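Local atomic coordinates of TfuA domain-containing protein (Methanosarcina acetivorans, PDB entry 6XP8), a protein that takes part in peptide backbone thioamidation, probably working alongside a YcaO-family partner protein. Residues H149-D154 with K176-K181; L153-N158 with T170-K175. All coordinates share one frame; numbering follows the deposited sequence.

Interaction 1 of 2, residues H149-D154 with K176-K181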
ATOM      1  N   HIS A 149       8.887  -2.056  21.351  1.00 19.75           N
ATOM      2  CA  HIS A 149       8.242  -2.421  20.085  1.00 19.38           C
ATOM      3  C   HIS A 149       6.724  -2.417  20.225  1.00 19.10           C
ATOM      4  O   HIS A 149       6.033  -1.749  19.452  1.00 18.97           O
ATOM      5  CB  HIS A 149       8.723  -3.796  19.605  1.00 19.70           C
ATOM      6  CG  HIS A 149       7.938  -4.344  18.453  1.00 19.98           C
ATOM      7  ND1 HIS A 149       6.770  -5.059  18.620  1.00 20.24           N
ATOM      8  CD2 HIS A 149       8.147  -4.271  17.119  1.00 19.99           C
ATOM      9  CE1 HIS A 149       6.293  -5.401  17.438  1.00 20.68           C
ATOM     10  NE2 HIS A 149       7.114  -4.942  16.510  1.00 20.96           N
ATOM     11  N   ASN A 150       6.223  -3.161  21.212  1.00 18.54           N
ATOM     12  CA  ASN A 150       4.779  -3.305  21.430  1.00 18.70           C
ATOM     13  C   ASN A 150       4.099  -1.987  21.793  1.00 18.25           C
ATOM     14  O   ASN A 150       2.992  -1.712  21.314  1.00 19.13           O
ATOM     15  CB  ASN A 150       4.492  -4.370  22.493  1.00 19.42           C
ATOM     16  CG  ASN A 150       4.951  -5.765  22.081  1.00 19.92           C
ATOM     17  OD1 ASN A 150       5.363  -6.005  20.943  1.00 20.78           O
ATOM     18  ND2 ASN A 150       4.880  -6.698  23.026  1.00 21.07           N
ATOM     19  N   ALA A 151       4.767  -1.177  22.621  1.00 17.08           N
ATOM     20  CA  ALA A 151       4.231   0.124  23.043  1.00 16.57           C
ATOM     21  C   ALA A 151       4.145   1.091  21.866  1.00 16.12           C
ATOM     22  O   ALA A 151       3.129   1.769  21.691  1.00 15.74           O
ATOM     23  CB  ALA A 151       5.058   0.720  24.178  1.00 16.27           C
ATOM     24  N   LEU A 152       5.200   1.134  21.049  1.00 16.07           N
ATOM     25  CA  LEU A 152       5.234   2.024  19.886  1.00 15.89           C
ATOM     26  C   LEU A 152       4.273   1.586  18.783  1.00 15.75           C
ATOM     27  O   LEU A 152       3.689   2.427  18.092  1.00 16.05           O
ATOM     28  CB  LEU A 152       6.653   2.165  19.337  1.00 15.96           C
ATOM     29  CG  LEU A 152       7.627   2.954  20.221  1.00 15.91           C
ATOM     30  CD1 LEU A 152       9.031   2.824  19.659  1.00 16.14           C
ATOM     31  CD2 LEU A 152       7.238   4.418  20.385  1.00 16.39           C
ATOM     32  N   LEU A 153       4.113   0.276  18.622  1.00 15.65           N
ATOM     33  CA  LEU A 153       3.151  -0.256  17.661  1.00 15.73           C
ATOM     34  C   LEU A 153       1.710   0.080  18.064  1.00 16.15           C
ATOM     35  O   LEU A 153       0.927   0.544  17.233  1.00 15.59           O
ATOM     36  CB  LEU A 153       3.360  -1.759  17.441  1.00 16.04           C
ATOM     37  CG  LEU A 153       2.356  -2.524  16.564  1.00 15.98           C
ATOM     38  CD1 LEU A 153       2.241  -1.954  15.150  1.00 16.46           C
ATOM     39  CD2 LEU A 153       2.749  -3.989  16.524  1.00 16.72           C
ATOM     40  N   ASP A 154       1.378  -0.135  19.338  1.00 16.20           N
ATOM     41  CA  ASP A 154       0.078   0.281  19.874  1.00 16.61           C
ATOM     42  C   ASP A 154      -0.177   1.780  19.680  1.00 16.13           C
ATOM     43  O   ASP A 154      -1.290   2.183  19.320  1.00 15.93           O
ATOM     44  CB  ASP A 154      -0.039  -0.089  21.358  1.00 17.76           C
ATOM     45  CG  ASP A 154      -1.344   0.386  21.974  1.00 19.14           C
ATOM     46  OD1 ASP A 154      -2.401  -0.226  21.689  1.00 20.74           O
ATOM     47  OD2 ASP A 154      -1.315   1.376  22.737  1.00 19.92           O
ATOM     48  N   LYS A 176       5.517  10.148  26.060  1.00 25.11           N
ATOM     49  CA  LYS A 176       4.640   9.248  26.821  1.00 25.40           C
ATOM     50  C   LYS A 176       5.402   8.205  27.654  1.00 24.88           C
ATOM     51  O   LYS A 176       4.784   7.322  28.262  1.00 25.17           O
ATOM     52  CB  LYS A 176       3.641   8.560  25.883  1.00 26.24           C
ATOM     53  CG  LYS A 176       2.535   9.468  25.370  1.00 27.05           C
ATOM     54  CD  LYS A 176       1.653   8.739  24.365  1.00 28.07           C
ATOM     55  CE  LYS A 176       0.345   9.479  24.116  1.00 29.16           C
ATOM     56  NZ  LYS A 176      -0.671   9.172  25.163  1.00 30.55           N
ATOM     57  N   GLY A 177       6.734   8.314  27.673  1.00 23.79           N
ATOM     58  CA  GLY A 177       7.608   7.417  28.445  1.00 22.87           C
ATOM     59  C   GLY A 177       7.658   5.985  27.942  1.00 22.45           C
ATOM     60  O   GLY A 177       7.820   5.045  28.729  1.00 22.76           O
ATOM     61  N   LEU A 178       7.521   5.824  26.628  1.00 21.54           N
ATOM     62  CA  LEU A 178       7.510   4.504  25.992  1.00 20.58           C
ATOM     63  C   LEU A 178       8.897   4.041  25.545  1.00 20.79           C
ATOM     64  O   LEU A 178       9.104   2.852  25.304  1.00 20.68           O
ATOM     65  CB  LEU A 178       6.543   4.488  24.803  1.00 20.35           C
ATOM     66  CG  LEU A 178       5.103   4.998  24.973  1.00 20.41           C
ATOM     67  CD1 LEU A 178       4.375   4.836  23.647  1.00 20.46           C
ATOM     68  CD2 LEU A 178       4.344   4.292  26.093  1.00 20.27           C
ATOM     69  N   ILE A 179       9.831   4.986  25.451  1.00 20.58           N
ATOM     70  CA  ILE A 179      11.197   4.739  24.973  1.00 20.89           C
ATOM     71  C   ILE A 179      12.116   5.866  25.495  1.00 21.00           C
ATOM     72  O   ILE A 179      11.685   7.023  25.556  1.00 21.06           O
ATOM     73  CB  ILE A 179      11.239   4.613  23.409  1.00 20.86           C
ATOM     74  CG1 ILE A 179      12.598   4.074  22.914  1.00 20.79           C
ATOM     75  CG2 ILE A 179      10.816   5.916  22.713  1.00 20.94           C
ATOM     76  CD1 ILE A 179      12.590   3.540  21.494  1.00 21.33           C
ATOM     77  N   PRO A 180      13.363   5.531  25.915  1.00 21.27           N
ATOM     78  CA  PRO A 180      14.320   6.602  26.215  1.00 22.01           C
ATOM     79  C   PRO A 180      14.563   7.467  24.983  1.00 22.91           C
ATOM     80  O   PRO A 180      14.582   6.947  23.864  1.00 22.24           O
ATOM     81  CB  PRO A 180      15.591   5.841  26.598  1.00 22.00           C
ATOM     82  CG  PRO A 180      15.096   4.546  27.137  1.00 21.99           C
ATOM     83  CD  PRO A 180      13.896   4.206  26.297  1.00 21.63           C
ATOM     84  N   LYS A 181      14.733   8.771  25.196  1.00 24.42           N
ATOM     85  CA  LYS A 181      14.857   9.725  24.088  1.00 25.87           C
ATOM     86  C   LYS A 181      16.099   9.520  23.213  1.00 26.32           C
ATOM     87  O   LYS A 181      16.021   9.694  21.997  1.00 25.78           O
ATOM     88  CB  LYS A 181      14.726  11.170  24.582  1.00 27.88           C
ATOM     89  CG  LYS A 181      13.285  11.536  24.913  1.00 29.13           C
ATOM     90  CD  LYS A 181      13.130  12.941  25.464  1.00 30.30           C
ATOM     91  CE  LYS A 181      11.716  13.123  25.995  1.00 31.56           C
ATOM     92  NZ  LYS A 181      11.557  14.354  26.817  1.00 32.53           N
TER

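Interaction 2 of 2, residues L153-N158 with T170-K175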
ATOM      1  N   LEU A 153       4.113   0.276  18.622  1.00 15.65           N
ATOM      2  CA  LEU A 153       3.151  -0.256  17.661  1.00 15.73           C
ATOM      3  C   LEU A 153       1.710   0.080  18.064  1.00 16.15           C
ATOM      4  O   LEU A 153       0.927   0.544  17.233  1.00 15.59           O
ATOM      5  CB  LEU A 153       3.360  -1.759  17.441  1.00 16.04           C
ATOM      6  CG  LEU A 153       2.356  -2.524  16.564  1.00 15.98           C
ATOM      7  CD1 LEU A 153       2.241  -1.954  15.150  1.00 16.46           C
ATOM      8  CD2 LEU A 153       2.749  -3.989  16.524  1.00 16.72           C
ATOM      9  N   ASP A 154       1.378  -0.135  19.338  1.00 16.20           N
ATOM     10  CA  ASP A 154       0.078   0.281  19.874  1.00 16.61           C
ATOM     11  C   ASP A 154      -0.177   1.780  19.680  1.00 16.13           C
ATOM     12  O   ASP A 154      -1.290   2.183  19.320  1.00 15.93           O
ATOM     13  CB  ASP A 154      -0.039  -0.089  21.358  1.00 17.76           C
ATOM     14  CG  ASP A 154      -1.344   0.386  21.974  1.00 19.14           C
ATOM     15  OD1 ASP A 154      -2.401  -0.226  21.689  1.00 20.74           O
ATOM     16  OD2 ASP A 154      -1.315   1.376  22.737  1.00 19.92           O
ATOM     17  N   LEU A 155       0.853   2.598  19.923  1.00 15.26           N
ATOM     18  CA  LEU A 155       0.762   4.044  19.696  1.00 15.77           C
ATOM     19  C   LEU A 155       0.428   4.350  18.233  1.00 15.50           C
ATOM     20  O   LEU A 155      -0.468   5.154  17.959  1.00 15.59           O
ATOM     21  CB  LEU A 155       2.044   4.774  20.142  1.00 15.64           C
ATOM     22  CG  LEU A 155       2.134   6.302  19.948  1.00 16.14           C
ATOM     23  CD1 LEU A 155       0.987   7.062  20.607  1.00 16.02           C
ATOM     24  CD2 LEU A 155       3.476   6.850  20.421  1.00 16.48           C
ATOM     25  N   ALA A 156       1.135   3.691  17.313  1.00 15.30           N
ATOM     26  CA  ALA A 156       0.925   3.892  15.872  1.00 15.69           C
ATOM     27  C   ALA A 156      -0.503   3.530  15.452  1.00 16.00           C
ATOM     28  O   ALA A 156      -1.150   4.295  14.732  1.00 15.66           O
ATOM     29  CB  ALA A 156       1.944   3.104  15.065  1.00 15.53           C
ATOM     30  N   ILE A 157      -0.993   2.384  15.935  1.00 16.65           N
ATOM     31  CA  ILE A 157      -2.378   1.940  15.698  1.00 17.35           C
ATOM     32  C   ILE A 157      -3.370   3.013  16.174  1.00 17.81           C
ATOM     33  O   ILE A 157      -4.368   3.290  15.500  1.00 17.33           O
ATOM     34  CB  ILE A 157      -2.660   0.553  16.355  1.00 18.01           C
ATOM     35  CG1 ILE A 157      -1.796  -0.539  15.695  1.00 18.33           C
ATOM     36  CG2 ILE A 157      -4.144   0.183  16.290  1.00 18.73           C
ATOM     37  CD1 ILE A 157      -1.679  -1.831  16.488  1.00 18.18           C
ATOM     38  N   ASN A 158      -3.058   3.632  17.315  1.00 18.32           N
ATOM     39  CA  ASN A 158      -3.898   4.658  17.939  1.00 19.18           C
ATOM     40  C   ASN A 158      -3.598   6.102  17.518  1.00 18.92           C
ATOM     41  O   ASN A 158      -3.983   7.058  18.204  1.00 19.73           O
ATOM     42  CB  ASN A 158      -3.848   4.502  19.461  1.00 20.21           C
ATOM     43  CG  ASN A 158      -4.688   3.343  19.938  1.00 21.22           C
ATOM     44  OD1 ASN A 158      -5.919   3.385  19.873  1.00 23.07           O
ATOM     45  ND2 ASN A 158      -4.033   2.292  20.405  1.00 21.94           N
ATOM     46  N   THR A 170       8.302   8.479  17.341  1.00 19.78           N
ATOM     47  CA  THR A 170       9.421   8.516  18.297  1.00 20.47           C
ATOM     48  C   THR A 170       9.322   9.697  19.266  1.00 20.82           C
ATOM     49  O   THR A 170       9.693   9.571  20.435  1.00 20.36           O
ATOM     50  CB  THR A 170      10.809   8.500  17.613  1.00 20.48           C
ATOM     51  OG1 THR A 170      10.907   9.578  16.674  1.00 20.55           O
ATOM     52  CG2 THR A 170      11.056   7.159  16.910  1.00 20.03           C
ATOM     53  N   LYS A 171       8.812  10.829  18.775  1.00 21.53           N
ATOM     54  CA  LYS A 171       8.615  12.038  19.584  1.00 22.54           C
ATOM     55  C   LYS A 171       7.541  11.817  20.655  1.00 22.40           C
ATOM     56  O   LYS A 171       7.795  12.054  21.838  1.00 22.18           O
ATOM     57  CB  LYS A 171       8.272  13.236  18.684  1.00 23.95           C
ATOM     58  CG  LYS A 171       8.195  14.589  19.369  1.00 26.19           C
ATOM     59  CD  LYS A 171       8.114  15.685  18.318  1.00 27.58           C
ATOM     60  CE  LYS A 171       7.573  16.977  18.900  1.00 29.99           C
ATOM     61  NZ  LYS A 171       7.440  18.033  17.856  1.00 31.78           N
ATOM     62  N   GLU A 172       6.366  11.343  20.230  1.00 22.45           N
ATOM     63  CA  GLU A 172       5.242  11.058  21.128  1.00 23.29           C
ATOM     64  C   GLU A 172       5.556   9.873  22.048  1.00 22.48           C
ATOM     65  O   GLU A 172       5.168   9.878  23.218  1.00 22.10           O
ATOM     66  CB  GLU A 172       3.956  10.799  20.331  1.00 24.86           C
ATOM     67  CG  GLU A 172       2.686  10.750  21.179  1.00 27.02           C
ATOM     68  CD  GLU A 172       1.396  10.662  20.373  1.00 29.35           C
ATOM     69  OE1 GLU A 172       1.435  10.453  19.136  1.00 31.28           O
ATOM     70  OE2 GLU A 172       0.318  10.794  20.992  1.00 30.28           O
ATOM     71  N   GLY A 173       6.252   8.869  21.505  1.00 22.28           N
ATOM     72  CA  GLY A 173       6.752   7.732  22.279  1.00 22.60           C
ATOM     73  C   GLY A 173       7.613   8.164  23.454  1.00 23.56           C
ATOM     74  O   GLY A 173       7.410   7.699  24.578  1.00 23.38           O
ATOM     75  N   GLY A 174       8.556   9.069  23.183  1.00 23.67           N
ATOM     76  CA  GLY A 174       9.422   9.665  24.207  1.00 24.81           C
ATOM     77  C   GLY A 174       8.658  10.484  25.236  1.00 25.15           C
ATOM     78  O   GLY A 174       8.912  10.370  26.438  1.00 25.73           O
ATOM     79  N   LYS A 175       7.718  11.300  24.758  1.00 25.76           N
ATOM     80  CA  LYS A 175       6.861  12.134  25.617  1.00 25.78           C
ATOM     81  C   LYS A 175       5.945  11.317  26.537  1.00 25.96           C
ATOM     82  O   LYS A 175       5.641  11.747  27.655  1.00 26.58           O
ATOM     83  CB  LYS A 175       6.018  13.096  24.769  1.00 26.59           C
ATOM     84  CG  LYS A 175       6.785  14.278  24.201  1.00 27.60           C
ATOM     85  CD  LYS A 175       5.853  15.179  23.407  1.00 28.90           C
ATOM     86  CE  LYS A 175       6.608  16.303  22.717  1.00 30.40           C
ATOM     87  NZ  LYS A 175       5.699  17.087  21.836  1.00 31.38           N
TER

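Interaction 1 of 2, residues H149-D154 with K176-K181
Ala151 and Leu178 meet through the methyl of the first and the base and one branch of the second: Ala151 CB lies 4.1 Å from Leu178 CB, with Leu178 CD2 equally close. The other branch, Leu178 CD1, comes to 3.8 Å from Ala151 O, a van der Waals contact against the helix backbone. CG of Leu178 is held beside its own backbone N (chi1 -50°), and both methyls face the alanine from one side, CD2 over CB and CD1 reaching on toward the carbonyl. Next to this, Leu152 and Ile179 cross at about a right angle and touch methyl to methyl, Leu152 CD1 standing 4.1 Å from Ile179 CD1. No hydrogen bond spans the 192 Å² buried here. Further out, Leu187 of helix 181-193 touches both Leu152 and Ile179. His149 packs on Leu135 and Lys136 of helix 128-140; its ND1 donates to Asn150 OD1 (2.9 Å, 167° at the hydrogen), a nearly straight bond in the ring plane that helps fix the ring's rotation. Gly177, with positive phi, ends helix 166-175 in a Schellman motif, and Pro180 is the N-cap of helix 181-193: a short connection between these two helices, whose Leu178 and Ile179 pack on helix 146-157.

Interaction 2 of 2, residues L153-N158 with T170-K175
Asp154 O receives two donors from Asn158, the first residue to leave helical geometry after helix 146-157. The backbone Asn158 N reaches Asp154 O at 3.0 Å. From the opposite face of the carbonyl plane, Asn158 ND2 also lies 3.0 Å from Asp154 O, in a bent bond (145° at the hydrogen) with the donor well above that plane. The double grip folds the asparagine side chain back onto the final turn. Across the contact, Leu155 carries everything on its own side. Its CG is anti to the backbone N (chi1 179°), which sends the fork toward helix 166-175, where the two methyls find different partners. CD1 sits over the face of the Glu172 carboxylate, as the distances indicate: Leu155 CD1 is 3.6 Å from Glu172 CD and nearly equidistant from the two oxygens. CD2 reaches the backbone instead, 3.6 Å from Gly173 N, while Glu172 CB flanks Leu155 CD2 at 4.0 Å. The arrangement is helix-on-helix packing, one leucine fork against a glutamate side chain and the glycine backbone next to it, within the helical region beyond the parallel sheet. Gly173 presents bare backbone here; a CB would stand about 4.2 Å from Leu155 CD2, an ordinary contact distance. The extended Glu172 chain lies obliquely across the leucine, its CG 4.1 Å from each Leu155 methyl. Replacing Glu172 by an alanine would probably uncover Leu155 CD1 and leave a gap where the CG and carboxylate had lain. Leu169 adds to the apolar contacts of Leu155 and also touches Ala156, which rests on Leu128 and Ile131 of helix 128-140. Arg164 NE binds Ala156 O, and Thr159 OG1 binds Leu155 O, giving these carbonyls of the last helical turn partners in the chain that follows.

Overall arrangement
Interactions 1 and 2 are successive parts of one seam, their centres about 6 Å apart: both start from helix 146-157, and their second segments follow directly, 170-175 leading into 176-181. A probable hydrogen bond from Leu178 N to Gly173 O (2.8 Å) ties the loop back to the helix it leaves. The apolar surfaces also merge, with Leu178 CD1 3.9 Å from Leu155 CD2 and Leu152 CD2 3.8 Å from Gly173 CA. Leu152 and Leu155, one turn apart on helix 146-157, both pack against Gly173. The centres of interactions 1 and 2 lie about 24 and 21 Å from the chain's centre, placing the seam in a peripheral helical region.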